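Local coordinates for protein chitooligosaccharide oxidase (Gibberella zeae, PDB 6Y0R) that oxidises the C1 hydroxyl of chitooligosaccharides to the lactone, passing the electrons through a covalently held FAD to oxygen and releasing hydrogen peroxide, at residues Trp46-Gly50 / Glu60-Val66; Val85-Ser91 / His107-Asp113; Asp253-Phe257 / Pro295-Phe300. One frame throughout, in Å; residues are numbered along the deposited sequence.

Interaction 1: Trp46-Gly50 / Glu60-Val66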
loop_
_atom_site.group_PDB
_atom_site.type_symbol
_atom_site.label_atom_id
_atom_site.label_comp_id
_atom_site.label_asym_id
_atom_site.label_seq_id
_atom_site.Cartn_x
_atom_site.Cartn_y
_atom_site.Cartn_z
ATOM N N TRP A 46 9.508 -2.044 -24.121
ATOM C CA TRP A 46 9.753 -3.074 -23.087
ATOM C C TRP A 46 10.472 -2.468 -21.874
ATOM O O TRP A 46 10.065 -2.782 -20.752
ATOM C CB TRP A 46 10.564 -4.241 -23.657
ATOM C CG TRP A 46 10.753 -5.382 -22.707
ATOM C CD1 TRP A 46 11.631 -5.481 -21.664
ATOM C CD2 TRP A 46 10.034 -6.625 -22.745
ATOM N NE1 TRP A 46 11.512 -6.699 -21.056
ATOM C CE2 TRP A 46 10.512 -7.409 -21.671
ATOM C CE3 TRP A 46 9.013 -7.141 -23.558
ATOM C CZ2 TRP A 46 10.045 -8.706 -21.436
ATOM C CZ3 TRP A 46 8.543 -8.413 -23.304
ATOM C CH2 TRP A 46 9.043 -9.179 -22.252
ATOM N N LYS A 47 11.515 -1.672 -22.072
ATOM C CA LYS A 47 12.249 -1.002 -20.965
ATOM C C LYS A 47 11.306 -0.034 -20.242
ATOM O O LYS A 47 11.359 0.022 -19.004
ATOM C CB LYS A 47 13.500 -0.292 -21.470
ATOM C CG LYS A 47 14.539 -1.252 -22.026
ATOM C CD LYS A 47 15.963 -0.778 -21.866
ATOM C CE LYS A 47 16.954 -1.762 -22.451
ATOM N NZ LYS A 47 17.788 -1.123 -23.497
ATOM N N GLU A 48 10.479 0.692 -20.979
ATOM C CA GLU A 48 9.529 1.671 -20.386
ATOM C C GLU A 48 8.533 0.960 -19.435
ATOM O O GLU A 48 8.292 1.465 -18.323
ATOM C CB GLU A 48 8.853 2.406 -21.542
ATOM C CG GLU A 48 7.837 3.421 -21.108
ATOM C CD GLU A 48 7.261 4.237 -22.242
ATOM O OE1 GLU A 48 7.658 5.392 -22.364
ATOM O OE2 GLU A 48 6.430 3.705 -22.998
ATOM N N ASP A 49 7.964 -0.172 -19.842
ATOM C CA ASP A 49 6.938 -0.897 -19.040
ATOM C C ASP A 49 7.577 -1.962 -18.143
ATOM O O ASP A 49 6.907 -2.408 -17.191
ATOM C CB ASP A 49 5.904 -1.534 -19.968
ATOM C CG ASP A 49 5.195 -0.494 -20.819
ATOM O OD1 ASP A 49 4.927 0.610 -20.288
ATOM O OD2 ASP A 49 4.881 -0.809 -22.000
ATOM N N GLY A 50 8.800 -2.397 -18.448
ATOM C CA GLY A 50 9.367 -3.653 -17.934
ATOM C C GLY A 50 10.532 -3.435 -17.003
ATOM O O GLY A 50 11.240 -4.410 -16.719
ATOM N N GLU A 60 12.215 -10.183 -15.684
ATOM C CA GLU A 60 12.037 -10.294 -17.144
ATOM C C GLU A 60 10.787 -11.120 -17.404
ATOM O O GLU A 60 10.813 -12.350 -17.324
ATOM C CB GLU A 60 13.284 -10.911 -17.766
ATOM C CG GLU A 60 13.136 -11.079 -19.273
ATOM C CD GLU A 60 13.390 -9.831 -20.107
ATOM O OE1 GLU A 60 13.534 -9.962 -21.377
ATOM O OE2 GLU A 60 13.417 -8.723 -19.517
ATOM N N PRO A 61 9.655 -10.470 -17.728
ATOM C CA PRO A 61 8.454 -11.176 -18.154
ATOM C C PRO A 61 8.705 -12.022 -19.426
ATOM O O PRO A 61 9.637 -11.708 -20.162
ATOM C CB PRO A 61 7.428 -10.085 -18.416
ATOM C CG PRO A 61 7.957 -8.883 -17.621
ATOM C CD PRO A 61 9.457 -9.008 -17.633
ATOM N N ALA A 62 7.865 -13.032 -19.624
ATOM C CA ALA A 62 7.762 -13.760 -20.913
ATOM C C ALA A 62 7.199 -12.850 -22.005
ATOM O O ALA A 62 7.609 -12.999 -23.172
ATOM C CB ALA A 62 6.937 -15.008 -20.731
ATOM N N ALA A 63 6.293 -11.933 -21.661
ATOM C CA ALA A 63 5.550 -11.069 -22.585
ATOM C C ALA A 63 5.002 -9.913 -21.767
ATOM O O ALA A 63 4.702 -10.116 -20.554
ATOM C CB ALA A 63 4.445 -11.835 -23.272
ATOM N N ILE A 64 4.868 -8.760 -22.406
ATOM C CA ILE A 64 4.201 -7.603 -21.770
ATOM C C ILE A 64 3.043 -7.201 -22.664
ATOM O O ILE A 64 3.314 -6.683 -23.786
ATOM C CB ILE A 64 5.189 -6.452 -21.524
ATOM C CG1 ILE A 64 6.400 -6.876 -20.706
ATOM C CG2 ILE A 64 4.445 -5.292 -20.898
ATOM C CD1 ILE A 64 7.411 -5.769 -20.432
ATOM N N ALA A 65 1.818 -7.426 -22.216
ATOM C CA ALA A 65 0.595 -6.950 -22.893
ATOM C C ALA A 65 0.325 -5.512 -22.422
ATOM O O ALA A 65 0.514 -5.223 -21.208
ATOM C CB ALA A 65 -0.586 -7.840 -22.619
ATOM N N VAL A 66 -0.076 -4.627 -23.345
ATOM C CA VAL A 66 -0.307 -3.193 -23.046
ATOM C C VAL A 66 -1.697 -2.812 -23.519
ATOM O O VAL A 66 -1.891 -2.015 -24.445
ATOM C CB VAL A 66 0.800 -2.286 -23.593
ATOM C CG1 VAL A 66 0.625 -0.891 -23.025
ATOM C CG2 VAL A 66 2.195 -2.784 -23.276
HETATM O O HOH W 1 12.158 -6.490 -18.050
#

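Interaction 2: Val85-Ser91 / His107-Asp113. With FAD (flavin-adenine dinucleotide), chain B.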
loop_
_atom_site.group_PDB
_atom_site.type_symbol
_atom_site.label_atom_id
_atom_site.label_comp_id
_atom_site.label_asym_id
_atom_site.label_seq_id
_atom_site.Cartn_x
_atom_site.Cartn_y
_atom_site.Cartn_z
ATOM N N VAL A 85 0.666 -20.048 -18.760
ATOM C CA VAL A 85 1.702 -19.106 -18.230
ATOM C C VAL A 85 1.080 -18.310 -17.068
ATOM O O VAL A 85 -0.073 -17.881 -17.163
ATOM C CB VAL A 85 2.340 -18.188 -19.284
ATOM C CG1 VAL A 85 2.780 -18.979 -20.516
ATOM C CG2 VAL A 85 1.434 -17.041 -19.674
ATOM N N ALA A 86 1.853 -18.142 -16.006
ATOM C CA ALA A 86 1.477 -17.295 -14.852
ATOM C C ALA A 86 1.234 -15.885 -15.388
ATOM O O ALA A 86 1.966 -15.444 -16.267
ATOM C CB ALA A 86 2.535 -17.332 -13.774
ATOM N N ILE A 87 0.246 -15.229 -14.810
ATOM C CA ILE A 87 -0.236 -13.896 -15.246
ATOM C C ILE A 87 -0.132 -12.978 -14.030
ATOM O O ILE A 87 -0.646 -13.362 -12.986
ATOM C CB ILE A 87 -1.672 -13.940 -15.771
ATOM C CG1 ILE A 87 -1.823 -14.998 -16.885
ATOM C CG2 ILE A 87 -2.102 -12.543 -16.228
ATOM C CD1 ILE A 87 -3.223 -15.279 -17.233
ATOM N N SER A 88 0.400 -11.785 -14.255
ATOM C CA SER A 88 0.527 -10.721 -13.229
ATOM C C SER A 88 0.079 -9.412 -13.858
ATOM O O SER A 88 0.560 -9.090 -14.979
ATOM C CB SER A 88 1.933 -10.622 -12.741
ATOM O OG SER A 88 2.321 -11.803 -12.045
ATOM N N ALA A 89 -0.798 -8.705 -13.178
ATOM C CA ALA A 89 -1.207 -7.349 -13.591
ATOM C C ALA A 89 -0.271 -6.345 -12.908
ATOM O O ALA A 89 0.012 -6.509 -11.702
ATOM C CB ALA A 89 -2.627 -7.063 -13.256
ATOM N N LYS A 90 0.118 -5.307 -13.645
ATOM C CA LYS A 90 0.943 -4.191 -13.108
ATOM C C LYS A 90 0.147 -2.905 -13.377
ATOM O O LYS A 90 -0.081 -2.579 -14.569
ATOM C CB LYS A 90 2.366 -4.194 -13.658
ATOM C CG LYS A 90 3.296 -3.151 -13.057
ATOM C CD LYS A 90 4.754 -3.476 -13.183
ATOM C CE LYS A 90 5.635 -2.309 -13.577
ATOM N NZ LYS A 90 5.442 -1.787 -14.948
ATOM N N SER A 91 -0.203 -2.176 -12.326
ATOM C CA SER A 91 -0.933 -0.878 -12.416
ATOM C C SER A 91 0.110 0.259 -12.338
ATOM O O SER A 91 0.625 0.694 -13.390
ATOM C CB SER A 91 -2.014 -0.752 -11.413
ATOM O OG SER A 91 -3.102 -1.621 -11.684
ATOM N N HIS A 107 6.551 -14.438 -16.375
ATOM C CA HIS A 107 5.087 -14.273 -16.392
ATOM C C HIS A 107 4.648 -13.567 -17.673
ATOM O O HIS A 107 5.492 -12.842 -18.255
ATOM C CB HIS A 107 4.594 -13.466 -15.176
ATOM C CG HIS A 107 4.680 -14.236 -13.902
ATOM N ND1 HIS A 107 3.748 -14.056 -12.870
ATOM C CD2 HIS A 107 5.523 -15.229 -13.503
ATOM C CE1 HIS A 107 4.089 -14.875 -11.889
ATOM N NE2 HIS A 107 5.165 -15.591 -12.249
ATOM N N LEU A 108 3.377 -13.700 -17.992
ATOM C CA LEU A 108 2.662 -12.748 -18.867
ATOM C C LEU A 108 2.346 -11.562 -17.968
ATOM O O LEU A 108 1.532 -11.746 -17.050
ATOM C CB LEU A 108 1.400 -13.363 -19.459
ATOM C CG LEU A 108 0.433 -12.373 -20.130
ATOM C CD1 LEU A 108 1.139 -11.543 -21.175
ATOM C CD2 LEU A 108 -0.759 -13.102 -20.728
ATOM N N MET A 109 2.995 -10.432 -18.217
ATOM C CA MET A 109 2.676 -9.204 -17.453
ATOM C C MET A 109 1.677 -8.327 -18.236
ATOM O O MET A 109 1.878 -8.053 -19.462
ATOM C CB MET A 109 3.925 -8.416 -17.065
ATOM C CG MET A 109 3.616 -7.245 -16.105
ATOM S SD MET A 109 5.116 -6.478 -15.527
ATOM C CE MET A 109 5.580 -5.591 -17.025
ATOM N N ILE A 110 0.601 -7.965 -17.584
ATOM C CA ILE A 110 -0.455 -7.110 -18.188
ATOM C C ILE A 110 -0.251 -5.723 -17.589
ATOM O O ILE A 110 -0.609 -5.513 -16.391
ATOM C CB ILE A 110 -1.852 -7.705 -18.018
ATOM C CG1 ILE A 110 -1.911 -9.135 -18.608
ATOM C CG2 ILE A 110 -2.888 -6.790 -18.650
ATOM C CD1 ILE A 110 -3.231 -9.811 -18.486
ATOM N N GLU A 111 0.367 -4.854 -18.395
ATOM C CA GLU A 111 0.630 -3.436 -18.043
ATOM C C GLU A 111 -0.690 -2.678 -18.158
ATOM O O GLU A 111 -1.299 -2.674 -19.241
ATOM C CB GLU A 111 1.709 -2.862 -18.958
ATOM C CG GLU A 111 1.915 -1.376 -18.761
ATOM C CD GLU A 111 2.494 -1.061 -17.382
ATOM O OE1 GLU A 111 3.552 -1.662 -17.016
ATOM O OE2 GLU A 111 1.830 -0.298 -16.649
ATOM N N LEU A 112 -1.163 -2.031 -17.100
ATOM C CA LEU A 112 -2.492 -1.351 -17.106
ATOM C C LEU A 112 -2.367 0.188 -17.128
ATOM O O LEU A 112 -3.410 0.830 -17.100
ATOM C CB LEU A 112 -3.343 -1.790 -15.908
ATOM C CG LEU A 112 -3.659 -3.284 -15.859
ATOM C CD1 LEU A 112 -4.273 -3.685 -14.536
ATOM C CD2 LEU A 112 -4.568 -3.667 -17.028
ATOM N N ASP A 113 -1.175 0.748 -17.112
ATOM C CA ASP A 113 -1.026 2.214 -16.888
ATOM C C ASP A 113 -1.448 3.030 -18.129
ATOM O O ASP A 113 -1.481 4.269 -17.975
ATOM C CB ASP A 113 0.345 2.644 -16.370
ATOM C CG ASP A 113 1.536 2.563 -17.305
ATOM O OD1 ASP A 113 1.326 2.272 -18.521
ATOM O OD2 ASP A 113 2.686 2.752 -16.814
HETATM P PA FAD B . 2.028 -2.802 -8.740
HETATM O O1A FAD B . 3.434 -3.211 -8.572
HETATM O O2A FAD B . 1.510 -2.462 -10.080
HETATM O O5B FAD B . 1.052 -3.899 -8.123
HETATM C C5B FAD B . 1.093 -4.264 -6.743
HETATM C C4B FAD B . 0.428 -5.616 -6.561
HETATM O O4B FAD B . -0.973 -5.518 -6.922
HETATM C C3B FAD B . 0.955 -6.785 -7.418
HETATM O O3B FAD B . 0.716 -8.041 -6.770
HETATM C C2B FAD B . 0.090 -6.686 -8.667
HETATM O O2B FAD B . 0.044 -7.877 -9.456
HETATM C C1B FAD B . -1.240 -6.329 -8.060
HETATM N N9A FAD B . -2.136 -5.600 -8.944
HETATM C C8A FAD B . -1.952 -4.321 -9.403
HETATM N N7A FAD B . -2.938 -3.922 -10.198
HETATM C C5A FAD B . -3.799 -5.012 -10.258
HETATM C C6A FAD B . -5.013 -5.222 -10.939
HETATM N N6A FAD B . -5.580 -4.263 -11.676
HETATM N N1A FAD B . -5.620 -6.437 -10.825
HETATM C C2A FAD B . -4.993 -7.372 -10.084
HETATM N N3A FAD B . -3.862 -7.279 -9.378
HETATM C C4A FAD B . -3.299 -6.063 -9.508
HETATM N N1 FAD B . 1.187 2.461 0.620
HETATM C C2 FAD B . 0.305 2.977 1.489
HETATM O O2 FAD B . -0.627 2.246 1.987
HETATM N N3 FAD B . 0.378 4.301 1.818
HETATM C C4 FAD B . 1.333 5.166 1.308
HETATM O O4 FAD B . 1.337 6.364 1.636
HETATM C C4X FAD B . 2.269 4.649 0.381
HETATM N N5 FAD B . 3.166 5.467 -0.174
HETATM C C5X FAD B . 3.970 4.958 -1.170
HETATM C C6 FAD B . 4.882 5.823 -1.833
HETATM C C7 FAD B . 5.722 5.344 -2.824
HETATM C C7M FAD B . 6.714 6.265 -3.508
HETATM C C8 FAD B . 5.626 3.951 -3.238
HETATM C C8M FAD B . 6.420 3.377 -4.394
HETATM C C9 FAD B . 4.744 3.102 -2.538
HETATM C C9A FAD B . 3.922 3.582 -1.510
HETATM N N10 FAD B . 3.017 2.730 -0.854
HETATM C C10 FAD B . 2.127 3.243 0.097
HETATM C "C1'" FAD B . 2.952 1.296 -1.151
HETATM C "C2'" FAD B . 1.894 0.996 -2.215
HETATM O "O2'" FAD B . 0.582 1.051 -1.654
HETATM C "C3'" FAD B . 2.170 -0.380 -2.765
HETATM O "O3'" FAD B . 3.496 -0.322 -3.338
HETATM C "C4'" FAD B . 1.111 -0.755 -3.805
HETATM O "O4'" FAD B . 0.938 -2.181 -3.890
HETATM C "C5'" FAD B . 1.512 -0.200 -5.141
HETATM O "O5'" FAD B . 0.453 -0.358 -6.105
HETATM P P FAD B . 0.847 -0.271 -7.638
HETATM O O1P FAD B . -0.385 -0.444 -8.446
HETATM O O2P FAD B . 1.699 0.910 -7.926
HETATM O O3P FAD B . 1.853 -1.536 -7.758
HETATM O O HOH W 2 3.183 0.266 -14.354
#

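Interaction 3: Asp253-Phe257 / Pro295-Phe300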
loop_
_atom_site.group_PDB
_atom_site.type_symbol
_atom_site.label_atom_id
_atom_site.label_comp_id
_atom_site.label_asym_id
_atom_site.label_seq_id
_atom_site.Cartn_x
_atom_site.Cartn_y
_atom_site.Cartn_z
ATOM N N ASP A 253 3.653 7.344 25.165
ATOM C CA ASP A 253 2.679 8.446 25.323
ATOM C C ASP A 253 2.036 8.761 23.979
ATOM O O ASP A 253 0.823 8.987 23.925
ATOM C CB ASP A 253 3.325 9.699 25.870
ATOM C CG ASP A 253 3.710 9.589 27.337
ATOM O OD1 ASP A 253 3.166 8.679 28.040
ATOM O OD2 ASP A 253 4.565 10.403 27.743
ATOM N N PHE A 254 2.816 8.685 22.904
ATOM C CA PHE A 254 2.278 8.848 21.535
ATOM C C PHE A 254 1.202 7.794 21.285
ATOM O O PHE A 254 0.089 8.080 20.828
ATOM C CB PHE A 254 3.438 8.729 20.541
ATOM C CG PHE A 254 3.096 8.913 19.081
ATOM C CD1 PHE A 254 2.789 10.153 18.561
ATOM C CD2 PHE A 254 3.108 7.828 18.231
ATOM C CE1 PHE A 254 2.497 10.298 17.213
ATOM C CE2 PHE A 254 2.826 7.975 16.876
ATOM C CZ PHE A 254 2.497 9.212 16.371
ATOM N N GLN A 255 1.550 6.522 21.500
ATOM C CA GLN A 255 0.594 5.416 21.327
ATOM C C GLN A 255 -0.682 5.637 22.170
ATOM O O GLN A 255 -1.786 5.435 21.648
ATOM C CB GLN A 255 1.289 4.121 21.710
ATOM C CG GLN A 255 0.315 2.982 21.903
ATOM C CD GLN A 255 0.976 1.745 22.452
ATOM O OE1 GLN A 255 1.048 1.524 23.676
ATOM N NE2 GLN A 255 1.539 0.973 21.566
ATOM N N GLU A 256 -0.533 5.938 23.457
ATOM C CA GLU A 256 -1.703 6.073 24.375
ATOM C C GLU A 256 -2.581 7.231 23.922
ATOM O O GLU A 256 -3.824 7.109 24.029
ATOM C CB GLU A 256 -1.232 6.278 25.811
ATOM C CG GLU A 256 -0.545 5.041 26.365
ATOM C CD GLU A 256 -1.364 3.773 26.243
ATOM O OE1 GLU A 256 -0.983 2.881 25.473
ATOM O OE2 GLU A 256 -2.400 3.679 26.908
ATOM N N PHE A 257 -1.988 8.351 23.479
ATOM C CA PHE A 257 -2.759 9.483 22.920
ATOM C C PHE A 257 -3.553 8.989 21.716
ATOM O O PHE A 257 -4.724 9.291 21.545
ATOM C CB PHE A 257 -1.847 10.657 22.572
ATOM C CG PHE A 257 -2.557 11.830 21.963
ATOM C CD1 PHE A 257 -3.130 12.811 22.770
ATOM C CD2 PHE A 257 -2.629 11.977 20.602
ATOM C CE1 PHE A 257 -3.788 13.888 22.203
ATOM C CE2 PHE A 257 -3.271 13.065 20.033
ATOM C CZ PHE A 257 -3.835 14.035 20.830
ATOM N N PRO A 295 -2.697 18.006 24.761
ATOM C CA PRO A 295 -2.336 16.947 25.712
ATOM C C PRO A 295 -1.067 16.159 25.364
ATOM O O PRO A 295 -0.322 15.746 26.256
ATOM C CB PRO A 295 -3.554 16.009 25.702
ATOM C CG PRO A 295 -4.673 16.896 25.228
ATOM C CD PRO A 295 -4.053 17.843 24.219
ATOM N N LEU A 296 -0.851 15.896 24.078
ATOM C CA LEU A 296 0.373 15.187 23.652
ATOM C C LEU A 296 1.584 16.088 23.827
ATOM O O LEU A 296 2.600 15.639 24.351
ATOM C CB LEU A 296 0.239 14.797 22.181
ATOM C CG LEU A 296 1.412 13.976 21.680
ATOM C CD1 LEU A 296 1.425 12.650 22.385
ATOM C CD2 LEU A 296 1.312 13.840 20.162
ATOM N N VAL A 297 1.473 17.347 23.441
ATOM C CA VAL A 297 2.558 18.337 23.680
ATOM C C VAL A 297 2.909 18.335 25.172
ATOM O O VAL A 297 4.113 18.280 25.527
ATOM C CB VAL A 297 2.111 19.710 23.168
ATOM C CG1 VAL A 297 3.027 20.811 23.632
ATOM C CG2 VAL A 297 1.911 19.675 21.662
ATOM N N GLN A 298 1.904 18.356 26.049
ATOM C CA GLN A 298 2.129 18.374 27.516
ATOM C C GLN A 298 2.765 17.057 27.975
ATOM O O GLN A 298 3.571 17.070 28.909
ATOM C CB GLN A 298 0.830 18.705 28.258
ATOM C CG GLN A 298 0.480 20.181 28.179
ATOM C CD GLN A 298 -0.009 20.741 29.503
ATOM O OE1 GLN A 298 0.303 20.226 30.569
ATOM N NE2 GLN A 298 -0.821 21.784 29.439
ATOM N N LYS A 299 2.459 15.919 27.353
ATOM C CA LYS A 299 3.127 14.660 27.717
ATOM C C LYS A 299 4.639 14.779 27.449
ATOM O O LYS A 299 5.442 14.248 28.218
ATOM C CB LYS A 299 2.524 13.474 26.944
ATOM C CG LYS A 299 1.140 13.039 27.407
ATOM C CD LYS A 299 1.208 12.492 28.807
ATOM C CE LYS A 299 -0.131 12.093 29.371
ATOM N NZ LYS A 299 0.065 11.242 30.571
ATOM N N PHE A 300 5.021 15.335 26.307
ATOM C CA PHE A 300 6.428 15.339 25.853
ATOM C C PHE A 300 7.275 16.384 26.605
ATOM O O PHE A 300 8.358 16.018 27.104
ATOM C CB PHE A 300 6.474 15.601 24.350
ATOM C CG PHE A 300 5.893 14.533 23.453
ATOM C CD1 PHE A 300 5.671 13.223 23.884
ATOM C CD2 PHE A 300 5.647 14.859 22.135
ATOM C CE1 PHE A 300 5.177 12.284 22.982
ATOM C CE2 PHE A 300 5.137 13.922 21.251
ATOM C CZ PHE A 300 4.949 12.632 21.677
HETATM O O HOH W 3 6.951 11.583 27.485
HETATM O O HOH W 4 2.528 9.034 30.713
#

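Interaction 1: Trp46-Gly50 / Glu60-Val66
The indole of Trp46 lies across Ile64, whose methyl CD1 sits over the middle of the six-membered ring, 3.6 Å from its centroid, in a CH-pi contact only 14° off the ring normal. CG1 of Ile64 follows beneath the outer ring carbons, 3.7 Å from CZ3 of Trp46, so CG1 and CD1 both lie against one indole face. CG of Trp46 stands opposite the backbone nitrogen (chi1 -175°), a torsion that swings the ring off the helix and over the strand. The branch methyl CG2 of Ile64 turns instead to CB of Asp49, and Ile64 CD1 also meets CA of Gly50 at 3.8 Å. CD of Pro61 packs against CZ2 of Trp46.

Helix 44-50 crosses strand 63-65 nearly at a right angle. This strand belongs to the small mixed sheet of the PCMH-type FAD-binding domain, between strands 38-39 and 108-111, and the helix covers the sheet face that carries Ile64. Met109 of the neighbouring strand touches Ile64 and Pro61 as well.

Polar contacts gather at the indole edge. Trp46 NE1 donates to Glu60 OE2 at 3.2 Å, a bent bond with an angle of 145° that reaches the oxygen from above the carboxylate plane. The carbonyl oxygen of Pro61 lies in the plane of the indole, 3.3 Å from CZ2 of Trp46. Water 1 lies 2.6 Å from Gly50 O and can also donate to Glu60 OE2, linking the Gly50 carbonyl to the same carboxylate. At the other end of the contact, OD2 of Asp49 touches CG2 of Val66, while Asp49 OD1 forms a salt bridge with Arg114.

Interaction 2: Val85-Ser91 / His107-Asp113
The ammonium group of Lys90 is gripped from several sides: NZ forms a salt bridge to Glu111 OE1 at 2.8 Å, donates to water 2, and bonds to the carbonyl oxygen of Asp49 in helix 44-50. The carboxylate receives it through the syn lone pair of OE1. Its other oxygen, OE2, accepts a hydrogen bond from water 2 and, on its anti lone pair, one from the backbone N-H of Asp113 at 3.2 Å, so both Glu111 oxygens are held. Water 2 also donates to Ser91 O, joining both strand ends. The aliphatic part of Lys90 runs past Met109, CD lying 3.8 Å from SD.

Toward the start of the strands, His107 ND1 donates to Ser88 OG at 2.8 Å, with the hydroxyl oxygen 22° out of the ring plane. The methyl CB of Ala86 lies under the centre of that imidazole, 3.4 Å from its centroid, and Glu104 holds NE2 of His107.

Between these groups strands 87-90 and 108-111 run parallel, joined by five backbone hydrogen bonds, the first from Leu108 N to Ala86 O, the last from Leu112 N to Lys90 O. On the face opposite Ser88 and Lys90, CG2 of Ile87 meets CD1 of Ile110.

The end of strand 87-90 meets the cofactor. Ser91 OG bonds to N7A of the FAD adenine at 2.7 Å, and Ser91 N donates to the phosphate oxygen O2A. Ala89 O accepts the ribose hydroxyl O2B at 2.6 Å. These residues form part of the FAD pocket in the PCMH-type FAD-binding domain, at the ADP half of the cofactor.

Interaction 3: Asp253-Phe257 / Pro295-Phe300
Phe257 lays one face of its ring over Leu296, with CB of the leucine 4.0 Å from the ring centroid and 11° off the normal. The contact joins two antiparallel helices, 247-260 and 286-300, whose short axes lie 10.1 Å apart at an angle of 160°; both belong to the part of the oxidase built on the seven-stranded antiparallel sheet. Phe254 faces that sheet, touching Met267 and Met269 of one strand and Met376 and Ile378 of the next.

Leu296 is the main apolar contribution from its helix. With CG opposite the backbone nitrogen (chi1 -176°), it reaches across the gap and places CD1 3.8 Å from CB of Phe257 and 4.0 Å from CA of Phe254. Its other methyl, CD2, arrives at the rim of the Phe254 ring, near the ring plane. CB of Pro295 meets the edge of Phe257 at CE1, so the phenyl ring has leucine over a face and proline at its border. One turn along, CZ of Phe300 packs against CB of Phe254, and the Phe300 ring also meets Trp242 edge to face.

The outer side is polar and hydrated. Asp253 crosses Lys299 at about a right angle, its carboxylate resting against the lysine's aliphatic part, with Asp253 OD2 3.8 Å from Lys299 CB. The opposite charges do not touch, Asp253 OD1 and Lys299 NZ being 4.8 Å apart; OD1 instead accepts from Gln249 and from water 4, which has a weak bond to the ammonium. Water 3 donates to Asp253 OD2 at 2.7 Å and to the backbone oxygen of Lys299 at 3.1 Å.

In the fold
Interactions 1 and 2 are buried neighbours, their centres about 8 Å apart, on one small sheet: strand 63-65 of the first pairs with strand 108-111 of the second, Ala62 N probably bonding to His107 O. Lys90 of interaction 2 also reaches back to the helix of interaction 1. Interaction 3 lies on the other side of the chain's centre, its centre about 46 Å from that of interaction 2, and is partly exposed. Chemistry follows place. The helix-on-strand contact rests on an indole face, the strand pair on backbone bonds, a buried ion pair and direct bonds to FAD, and the helix pair on apolar side chains with water-mediated links at its rim.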